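Local structure of bacteriorhodopsin (6EYU) at residues Leu18-Thr23 / Phe211-Tyr216; Leu90-Gly95 / Arg161-Leu166. The protein is a light-driven retinal protein, a xenorhodopsin that pumps protons inward across the membrane. One frame throughout, in Å; residues are numbered along the deposited sequence.

Contact 1: residues Leu18-Thr23 / Phe211-Tyr216; sequences LAYIIT and FCKQVY. With RET (retinal), chain D; LFA (eicosane), chain F.
Tyr-20 reaches across to Lys-213 and Gln-214 inside the seven-helix bundle of a microbial rhodopsin, where helices 14-38 and 198-230 pass with segment axes 11.0 Å apart at 40°. At that spacing long side chains do most of the bridging. With CG anti to the backbone N (chi1 -180°), the Tyr-20 ring extends between the helices, and its phenol oxygen OH meets Lys-213 CD at 3.1 Å near the ring plane, the two chains crossing almost perpendicularly. The Gln-214 side chain comes over one face of the ring, its amide plane tilted 62° from it, and its CD lies 4.0 Å from Tyr-20 CE1.

Among polar groups, Tyr-20 OH is hydrogen-bonded to Ser-55 OG, while the Thr-23 hydroxyl turns back on its own helix, with the carbonyls of Ala-19 and Tyr-20 both near. A leucine in place of Tyr-20 would probably leave Ser-55 without this phenol partner and open a gap beside the lysine chain.

Thr-23 CG2 faces the lipid side, 3.6 Å from eicosane C7. On the inner side the linkage is covalent: from within a wider pi-type turn at 211-214, Lys-213 bends at its last torsion and joins NZ to retinal C15 at 1.3 Å.

Contact 2: residues Leu90-Gly95 / Arg161-Leu166; sequences LTAFHG and RAYKIL
Ala-92 and Tyr-163 meet where helices 72-93 and 157-183 run close, Ala-92 CA lying 5.7 Å from Tyr-163 CA, and illustrate how a small residue lets an aromatic ring lie against a neighbouring helix. The methyl CB of Ala-92 approaches the ring obliquely, meeting Tyr-163 CD1 at 3.4 Å and CE1 at 3.6 Å, so that the CD1-CE1 bond takes the contact. The first torsion of Tyr-163 (chi1 169°) sets CG anti to the backbone N and carries the ring past Ala-92; beyond it, the phenol oxygen is hydrogen-bonded to Leu-144 O, and Phe-148, Arg-149 and Ala-152 of helix 147-152 also touch this side chain.

Thr-91 divides its two branches between different tasks. Its chi1 of -53° places OG1 beside its own N, where it is hydrogen-bonded to Ala-87 O one turn back and to Asp-220 OD1 of helix 198-230. The methyl CG2 instead points across the interface and meets Leu-166 CD1 at 4.0 Å, the two side chains crossing at about a right angle. Leu-166 also packs on Leu-219 of helix 198-230.

No hydrogen bond joins the two segments: buried hydroxyls find partners outside them and apolar carbons make the contact, which suggests that this small interface is held by van der Waals contact, with the polar bonds made to other parts of the bundle.

In the fold
From the N terminus, after the short helix 2-7 the chain runs through helix 14-38, which carries 18-23, and helix 42-63, then reaches 90-95 near the end of helix 72-93. Contact 2 is closed when 161-166 arrives on helix 157-183, after 65 intervening residues. Contact 1 waits for 211-216, which ends a loop of 187 residues. The shorter loop is therefore nested inside the longer one, and the two do not cross. Their centres lie about 22 Å apart. Contact 1 thus joins helix 14-38 to helix 198-230, contact 2 joins helix 72-93 to helix 157-183, and a touch between the successive helices 157-183 and 198-230, Leu-166 CD2 to Tyr-216 CE1 at 3.5 Å, connects the two pairs.

Contact 1: residues Leu18-Thr23 / Phe211-Tyr216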
ATOM      1  N   LEU A  18      20.993  11.186 -13.679  1.00 60.28           N
ATOM      2  CA  LEU A  18      21.318  10.098 -14.593  1.00 66.40           C
ATOM      3  C   LEU A  18      22.246   9.089 -13.925  1.00 67.79           C
ATOM      4  O   LEU A  18      21.970   7.890 -13.920  1.00 67.02           O
ATOM      5  CB  LEU A  18      21.973  10.642 -15.865  1.00 69.79           C
ATOM      6  CG  LEU A  18      21.507   9.969 -17.157  1.00 79.71           C
ATOM      7  CD1 LEU A  18      20.170  10.542 -17.602  1.00 87.77           C
ATOM      8  CD2 LEU A  18      22.550  10.118 -18.255  1.00 77.42           C
ATOM      9  N   ALA A  19      23.380   9.573 -13.432  1.00 65.83           N
ATOM     10  CA  ALA A  19      24.368   8.708 -12.798  1.00 60.18           C
ATOM     11  C   ALA A  19      23.731   7.914 -11.663  1.00 58.95           C
ATOM     12  O   ALA A  19      24.121   6.778 -11.394  1.00 60.16           O
ATOM     13  CB  ALA A  19      25.534   9.533 -12.276  1.00 62.43           C
ATOM     14  N   TYR A  20      22.742   8.514 -11.007  1.00 56.82           N
ATOM     15  CA  TYR A  20      22.053   7.860  -9.902  1.00 60.89           C
ATOM     16  C   TYR A  20      21.193   6.707 -10.410  1.00 61.03           C
ATOM     17  O   TYR A  20      21.222   5.610  -9.853  1.00 64.56           O
ATOM     18  CB  TYR A  20      21.181   8.864  -9.145  1.00 63.90           C
ATOM     19  CG  TYR A  20      20.432   8.263  -7.976  1.00 64.52           C
ATOM     20  CD1 TYR A  20      21.059   8.067  -6.751  1.00 64.82           C
ATOM     21  CD2 TYR A  20      19.087   7.937  -8.082  1.00 73.18           C
ATOM     22  CE1 TYR A  20      20.369   7.548  -5.672  1.00 68.83           C
ATOM     23  CE2 TYR A  20      18.385   7.437  -7.002  1.00 77.11           C
ATOM     24  CZ  TYR A  20      19.032   7.239  -5.801  1.00 68.53           C
ATOM     25  OH  TYR A  20      18.341   6.725  -4.728  1.00 61.13           O
ATOM     26  N   ILE A  21      20.426   6.960 -11.466  1.00 60.39           N
ATOM     27  CA  ILE A  21      19.505   5.958 -11.990  1.00 65.74           C
ATOM     28  C   ILE A  21      20.268   4.764 -12.554  1.00 68.59           C
ATOM     29  O   ILE A  21      19.875   3.614 -12.351  1.00 70.95           O
ATOM     30  CB  ILE A  21      18.602   6.538 -13.096  1.00 68.38           C
ATOM     31  CG1 ILE A  21      17.633   7.564 -12.508  1.00 66.49           C
ATOM     32  CG2 ILE A  21      17.828   5.421 -13.781  1.00 71.97           C
ATOM     33  CD1 ILE A  21      16.822   8.304 -13.550  1.00 64.28           C
ATOM     34  N   ILE A  22      21.376   5.037 -13.233  1.00 66.80           N
ATOM     35  CA  ILE A  22      22.154   3.985 -13.879  1.00 68.84           C
ATOM     36  C   ILE A  22      22.817   3.087 -12.839  1.00 66.83           C
ATOM     37  O   ILE A  22      22.805   1.863 -12.966  1.00 65.62           O
ATOM     38  CB  ILE A  22      23.244   4.573 -14.796  1.00 70.35           C
ATOM     39  CG1 ILE A  22      22.605   5.361 -15.941  1.00 67.88           C
ATOM     40  CG2 ILE A  22      24.123   3.462 -15.351  1.00 70.26           C
ATOM     41  CD1 ILE A  22      23.558   6.315 -16.628  1.00 67.29           C
ATOM     42  N   THR A  23      23.350   3.699 -11.786  1.00 62.23           N
ATOM     43  CA  THR A  23      24.001   2.951 -10.716  1.00 63.28           C
ATOM     44  C   THR A  23      22.975   2.181  -9.892  1.00 63.08           C
ATOM     45  O   THR A  23      23.280   1.131  -9.328  1.00 61.90           O
ATOM     46  CB  THR A  23      24.789   3.885  -9.777  1.00 63.51           C
ATOM     47  OG1 THR A  23      23.971   5.001  -9.409  1.00 62.72           O
ATOM     48  CG2 THR A  23      26.054   4.385 -10.456  1.00 66.25           C
ATOM     49  N   PHE A 211      24.063   7.108  -0.874  1.00 67.47           N
ATOM     50  CA  PHE A 211      24.713   6.519   0.289  1.00 63.33           C
ATOM     51  C   PHE A 211      23.729   5.698   1.118  1.00 61.95           C
ATOM     52  O   PHE A 211      24.128   4.780   1.837  1.00 65.86           O
ATOM     53  CB  PHE A 211      25.352   7.609   1.154  1.00 64.25           C
ATOM     54  CG  PHE A 211      26.698   8.059   0.663  1.00 64.76           C
ATOM     55  CD1 PHE A 211      27.834   7.317   0.948  1.00 66.52           C
ATOM     56  CD2 PHE A 211      26.805   9.120  -0.221  1.00 65.75           C
ATOM     57  CE1 PHE A 211      29.058   7.660   0.406  1.00 64.30           C
ATOM     58  CE2 PHE A 211      28.031   9.482  -0.750  1.00 67.71           C
ATOM     59  CZ  PHE A 211      29.158   8.748  -0.437  1.00 66.89           C
ATOM     60  N   CYS A 212      22.437   5.960   0.939  1.00 61.52           N
ATOM     61  CA  CYS A 212      21.410   5.332   1.769  1.00 65.18           C
ATOM     62  C   CYS A 212      20.775   4.132   1.068  1.00 68.67           C
ATOM     63  O   CYS A 212      20.014   3.378   1.675  1.00 64.77           O
ATOM     64  CB  CYS A 212      20.328   6.346   2.139  1.00 65.46           C
ATOM     65  SG  CYS A 212      20.927   7.749   3.111  1.00 73.81           S
ATOM     66  N   LYS A 213      21.050   3.992  -0.224  1.00 67.75           N
ATOM     67  CA  LYS A 213      20.483   2.912  -1.027  1.00 63.64           C
ATOM     68  C   LYS A 213      21.601   2.086  -1.676  1.00 60.02           C
ATOM     69  O   LYS A 213      21.860   0.954  -1.270  1.00 53.89           O
ATOM     70  CB  LYS A 213      19.554   3.491  -2.097  1.00 66.86           C
ATOM     71  CG  LYS A 213      18.352   4.178  -1.443  1.00 69.05           C
ATOM     72  CD  LYS A 213      17.400   4.762  -2.487  1.00 63.07           C
ATOM     73  CE  LYS A 213      16.189   5.413  -1.812  1.00 67.20           C
ATOM     74  NZ  LYS A 213      16.538   6.773  -1.375  1.00 69.47           N
ATOM     75  N   GLN A 214      22.261   2.661  -2.677  1.00 61.41           N
ATOM     76  CA  GLN A 214      23.277   1.938  -3.436  1.00 65.69           C
ATOM     77  C   GLN A 214      24.372   1.418  -2.510  1.00 63.07           C
ATOM     78  O   GLN A 214      24.618   0.213  -2.439  1.00 63.20           O
ATOM     79  CB  GLN A 214      23.890   2.844  -4.507  1.00 67.70           C
ATOM     80  CG  GLN A 214      23.158   2.811  -5.839  1.00 72.30           C
ATOM     81  CD  GLN A 214      22.305   4.045  -6.066  1.00 76.23           C
ATOM     82  OE1 GLN A 214      22.368   4.670  -7.124  1.00 82.62           O
ATOM     83  NE2 GLN A 214      21.481   4.383  -5.081  1.00 71.39           N
ATOM     84  N   VAL A 215      24.984   2.327  -1.758  1.00 64.81           N
ATOM     85  CA  VAL A 215      26.064   1.968  -0.845  1.00 66.73           C
ATOM     86  C   VAL A 215      25.549   1.069   0.275  1.00 65.64           C
ATOM     87  O   VAL A 215      26.220   0.120   0.681  1.00 67.13           O
ATOM     88  CB  VAL A 215      26.703   3.221  -0.219  1.00 72.48           C
ATOM     89  CG1 VAL A 215      27.726   2.827   0.836  1.00 74.89           C
ATOM     90  CG2 VAL A 215      27.344   4.083  -1.296  1.00 70.32           C
ATOM     91  N   TYR A 216      24.345   1.363   0.755  1.00 58.30           N
ATOM     92  CA  TYR A 216      23.833   0.750   1.975  1.00 56.42           C
ATOM     93  C   TYR A 216      23.537  -0.728   1.750  1.00 54.42           C
ATOM     94  O   TYR A 216      23.800  -1.563   2.616  1.00 59.94           O
ATOM     95  CB  TYR A 216      22.564   1.471   2.434  1.00 59.67           C
ATOM     96  CG  TYR A 216      21.731   0.686   3.422  1.00 57.22           C
ATOM     97  CD1 TYR A 216      22.180   0.478   4.720  1.00 59.35           C
ATOM     98  CD2 TYR A 216      20.419   0.338   3.124  1.00 57.02           C
ATOM     99  CE1 TYR A 216      21.381  -0.138   5.664  1.00 62.98           C
ATOM    100  CE2 TYR A 216      19.611  -0.276   4.061  1.00 60.32           C
ATOM    101  CZ  TYR A 216      20.098  -0.516   5.328  1.00 61.03           C
ATOM    102  OH  TYR A 216      19.303  -1.144   6.259  1.00 65.77           O
TER
HETATM  103  C1  RET D 301      10.755  14.677   4.863  1.00 64.32           C
HETATM  104  C2  RET D 301       9.482  15.493   5.107  1.00 66.50           C
HETATM  105  C3  RET D 301       9.654  16.471   6.268  1.00 67.46           C
HETATM  106  C4  RET D 301       9.853  15.709   7.574  1.00 67.24           C
HETATM  107  C5  RET D 301      10.853  14.567   7.387  1.00 63.55           C
HETATM  108  C6  RET D 301      11.285  14.100   6.182  1.00 66.60           C
HETATM  109  C7  RET D 301      12.270  13.036   6.146  1.00 64.69           C
HETATM  110  C8  RET D 301      12.689  12.511   4.961  1.00 65.36           C
HETATM  111  C9  RET D 301      13.587  11.384   4.965  1.00 63.83           C
HETATM  112  C10 RET D 301      14.071  10.851   3.773  1.00 62.39           C
HETATM  113  C11 RET D 301      15.011   9.803   3.670  1.00 61.23           C
HETATM  114  C12 RET D 301      15.210   9.458   2.337  1.00 57.15           C
HETATM  115  C13 RET D 301      15.983   8.371   1.873  1.00 60.26           C
HETATM  116  C14 RET D 301      16.091   8.120   0.499  1.00 65.50           C
HETATM  117  C15 RET D 301      16.724   7.031  -0.093  1.00 68.99           C
HETATM  118  C16 RET D 301      10.446  13.504   3.931  1.00 67.08           C
HETATM  119  C17 RET D 301      11.842  15.563   4.250  1.00 61.41           C
HETATM  120  C18 RET D 301      11.428  13.920   8.648  1.00 59.91           C
HETATM  121  C19 RET D 301      14.048  10.792   6.298  1.00 67.31           C
HETATM  122  C20 RET D 301      16.726   7.482   2.873  1.00 58.25           C
HETATM  123  C7  LFA F 303      28.972   3.103 -12.127  1.00121.91           C
HETATM  124  C8  LFA F 303      29.071   3.596 -13.568  1.00129.00           C
HETATM  125  C9  LFA F 303      27.876   4.492 -13.885  1.00109.74           C
HETATM  126  C10 LFA F 303      28.367   5.871 -14.322  1.00104.73           C
HETATM  127  C11 LFA F 303      27.278   6.563 -15.139  1.00103.32           C
HETATM  128  C12 LFA F 303      27.685   8.007 -15.429  1.00105.15           C
HETATM  129  C13 LFA F 303      26.560   8.703 -16.195  1.00104.05           C
HETATM  130  C14 LFA F 303      26.945  10.150 -16.501  1.00104.97           C
HETATM  131  C15 LFA F 303      25.833  10.795 -17.326  1.00121.18           C
HETATM  132  C16 LFA F 303      26.353  12.047 -18.028  1.00122.53           C
HETATM  133  C17 LFA F 303      25.213  13.056 -18.166  1.00127.16           C
HETATM  134  C18 LFA F 303      25.001  13.405 -19.637  1.00120.37           C
HETATM  135  C19 LFA F 303      24.076  14.617 -19.738  1.00109.16           C
HETATM  136  C20 LFA F 303      22.775  14.324 -18.994  1.00106.48           C

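Contact 2: residues Leu90-Gly95 / Arg161-Leu166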
ATOM      1  N   LEU A  90      15.373  -6.487   9.859  1.00 60.09           N
ATOM      2  CA  LEU A  90      15.592  -7.906   9.613  1.00 66.69           C
ATOM      3  C   LEU A  90      17.024  -8.296   9.952  1.00 64.61           C
ATOM      4  O   LEU A  90      17.271  -9.361  10.519  1.00 65.45           O
ATOM      5  CB  LEU A  90      15.292  -8.239   8.153  1.00 64.53           C
ATOM      6  CG  LEU A  90      13.804  -8.196   7.814  1.00 63.18           C
ATOM      7  CD1 LEU A  90      13.542  -8.728   6.413  1.00 64.03           C
ATOM      8  CD2 LEU A  90      13.020  -8.984   8.851  1.00 67.50           C
ATOM      9  N   THR A  91      17.959  -7.402   9.652  1.00 59.29           N
ATOM     10  CA  THR A  91      19.332  -7.548  10.112  1.00 60.29           C
ATOM     11  C   THR A  91      19.367  -7.813  11.612  1.00 57.86           C
ATOM     12  O   THR A  91      19.992  -8.771  12.069  1.00 57.20           O
ATOM     13  CB  THR A  91      20.156  -6.282   9.813  1.00 64.73           C
ATOM     14  OG1 THR A  91      20.033  -5.943   8.426  1.00 65.93           O
ATOM     15  CG2 THR A  91      21.619  -6.507  10.153  1.00 69.16           C
ATOM     16  N   ALA A  92      18.734  -6.931  12.378  1.00 59.78           N
ATOM     17  CA  ALA A  92      18.667  -7.083  13.825  1.00 60.52           C
ATOM     18  C   ALA A  92      18.030  -8.419  14.194  1.00 61.42           C
ATOM     19  O   ALA A  92      18.470  -9.090  15.127  1.00 66.13           O
ATOM     20  CB  ALA A  92      17.879  -5.936  14.439  1.00 61.52           C
ATOM     21  N   PHE A  93      16.972  -8.784  13.477  1.00 62.15           N
ATOM     22  CA  PHE A  93      16.232 -10.005  13.774  1.00 61.78           C
ATOM     23  C   PHE A  93      17.069 -11.233  13.438  1.00 60.29           C
ATOM     24  O   PHE A  93      16.786 -12.336  13.905  1.00 63.60           O
ATOM     25  CB  PHE A  93      14.922 -10.036  12.985  1.00 67.66           C
ATOM     26  CG  PHE A  93      13.865  -9.124  13.537  1.00 66.40           C
ATOM     27  CD1 PHE A  93      14.141  -8.297  14.612  1.00 64.50           C
ATOM     28  CD2 PHE A  93      12.590  -9.112  12.998  1.00 70.30           C
ATOM     29  CE1 PHE A  93      13.170  -7.465  15.134  1.00 71.35           C
ATOM     30  CE2 PHE A  93      11.612  -8.282  13.514  1.00 69.59           C
ATOM     31  CZ  PHE A  93      11.902  -7.460  14.585  1.00 69.68           C
ATOM     32  N   HIS A  94      18.107 -11.031  12.634  1.00 61.08           N
ATOM     33  CA  HIS A  94      18.716 -12.125  11.890  1.00 61.08           C
ATOM     34  C   HIS A  94      19.276 -13.183  12.835  1.00 65.32           C
ATOM     35  O   HIS A  94      19.181 -14.380  12.565  1.00 70.43           O
ATOM     36  CB  HIS A  94      19.826 -11.596  10.983  1.00 62.75           C
ATOM     37  CG  HIS A  94      20.464 -12.650  10.135  1.00 64.97           C
ATOM     38  ND1 HIS A  94      19.743 -13.448   9.273  1.00 66.71           N
ATOM     39  CD2 HIS A  94      21.737 -13.109  10.091  1.00 65.38           C
ATOM     40  CE1 HIS A  94      20.554 -14.309   8.689  1.00 66.18           C
ATOM     41  NE2 HIS A  94      21.772 -14.125   9.168  1.00 66.60           N
ATOM     42  N   GLY A  95      19.867 -12.736  13.938  1.00 68.51           N
ATOM     43  CA  GLY A  95      20.543 -13.644  14.858  1.00 66.52           C
ATOM     44  C   GLY A  95      19.742 -13.890  16.121  1.00 64.97           C
ATOM     45  O   GLY A  95      20.155 -14.662  16.987  1.00 65.67           O
ATOM     46  N   ARG A 161      27.173  -6.259  16.369  1.00 65.06           N
ATOM     47  CA  ARG A 161      28.032  -5.177  15.905  1.00 68.09           C
ATOM     48  C   ARG A 161      27.594  -4.697  14.525  1.00 65.45           C
ATOM     49  O   ARG A 161      27.500  -3.496  14.276  1.00 62.43           O
ATOM     50  CB  ARG A 161      29.491  -5.639  15.855  1.00 75.66           C
ATOM     51  CG  ARG A 161      30.441  -4.771  16.666  1.00 93.27           C
ATOM     52  CD  ARG A 161      31.889  -5.008  16.271  1.00 99.07           C
ATOM     53  NE  ARG A 161      32.135  -6.393  15.883  1.00105.45           N
ATOM     54  CZ  ARG A 161      32.236  -7.403  16.741  1.00103.59           C
ATOM     55  NH1 ARG A 161      32.085  -7.189  18.041  1.00109.39           N
ATOM     56  NH2 ARG A 161      32.449  -8.634  16.297  1.00 98.32           N
ATOM     57  N   ALA A 162      27.297  -5.645  13.642  1.00 66.41           N
ATOM     58  CA  ALA A 162      26.794  -5.322  12.312  1.00 63.60           C
ATOM     59  C   ALA A 162      25.617  -4.358  12.405  1.00 65.51           C
ATOM     60  O   ALA A 162      25.616  -3.302  11.772  1.00 68.32           O
ATOM     61  CB  ALA A 162      26.382  -6.592  11.584  1.00 63.03           C
ATOM     62  N   TYR A 163      24.618  -4.724  13.202  1.00 63.04           N
ATOM     63  CA  TYR A 163      23.398  -3.932  13.310  1.00 63.40           C
ATOM     64  C   TYR A 163      23.719  -2.516  13.777  1.00 61.02           C
ATOM     65  O   TYR A 163      23.267  -1.538  13.179  1.00 58.30           O
ATOM     66  CB  TYR A 163      22.417  -4.590  14.281  1.00 65.64           C
ATOM     67  CG  TYR A 163      21.246  -3.707  14.650  1.00 64.86           C
ATOM     68  CD1 TYR A 163      20.179  -3.542  13.776  1.00 64.47           C
ATOM     69  CD2 TYR A 163      21.304  -2.886  15.769  1.00 66.45           C
ATOM     70  CE1 TYR A 163      19.179  -2.624  14.032  1.00 64.93           C
ATOM     71  CE2 TYR A 163      20.306  -1.969  16.037  1.00 60.98           C
ATOM     72  CZ  TYR A 163      19.243  -1.846  15.167  1.00 58.28           C
ATOM     73  OH  TYR A 163      18.234  -0.953  15.443  1.00 55.67           O
ATOM     74  N   LYS A 164      24.516  -2.411  14.836  1.00 62.13           N
ATOM     75  CA  LYS A 164      24.761  -1.127  15.483  1.00 62.69           C
ATOM     76  C   LYS A 164      25.498  -0.178  14.544  1.00 58.42           C
ATOM     77  O   LYS A 164      25.211   1.019  14.508  1.00 56.08           O
ATOM     78  CB  LYS A 164      25.572  -1.323  16.766  1.00 68.98           C
ATOM     79  CG  LYS A 164      24.778  -1.926  17.914  1.00 70.60           C
ATOM     80  CD  LYS A 164      25.381  -1.563  19.261  1.00 71.23           C
ATOM     81  CE  LYS A 164      26.345  -2.633  19.748  1.00 71.09           C
ATOM     82  NZ  LYS A 164      25.717  -3.544  20.745  1.00 70.64           N
ATOM     83  N   ILE A 165      26.421  -0.722  13.758  1.00 55.34           N
ATOM     84  CA  ILE A 165      27.091   0.051  12.719  1.00 56.14           C
ATOM     85  C   ILE A 165      26.079   0.588  11.714  1.00 54.77           C
ATOM     86  O   ILE A 165      25.988   1.796  11.495  1.00 54.26           O
ATOM     87  CB  ILE A 165      28.132  -0.798  11.966  1.00 60.99           C
ATOM     88  CG1 ILE A 165      29.395  -0.963  12.813  1.00 61.27           C
ATOM     89  CG2 ILE A 165      28.475  -0.155  10.631  1.00 61.53           C
ATOM     90  CD1 ILE A 165      30.150  -2.245  12.539  1.00 61.50           C
ATOM     91  N   LEU A 166      25.287  -0.312  11.140  1.00 56.85           N
ATOM     92  CA  LEU A 166      24.289   0.068  10.148  1.00 61.56           C
ATOM     93  C   LEU A 166      23.301   1.068  10.737  1.00 59.02           C
ATOM     94  O   LEU A 166      22.986   2.084  10.116  1.00 61.61           O
ATOM     95  CB  LEU A 166      23.539  -1.169   9.647  1.00 69.76           C
ATOM     96  CG  LEU A 166      24.295  -2.033   8.636  1.00 71.90           C
ATOM     97  CD1 LEU A 166      23.741  -3.450   8.627  1.00 76.56           C
ATOM     98  CD2 LEU A 166      24.225  -1.417   7.247  1.00 72.85           C
TER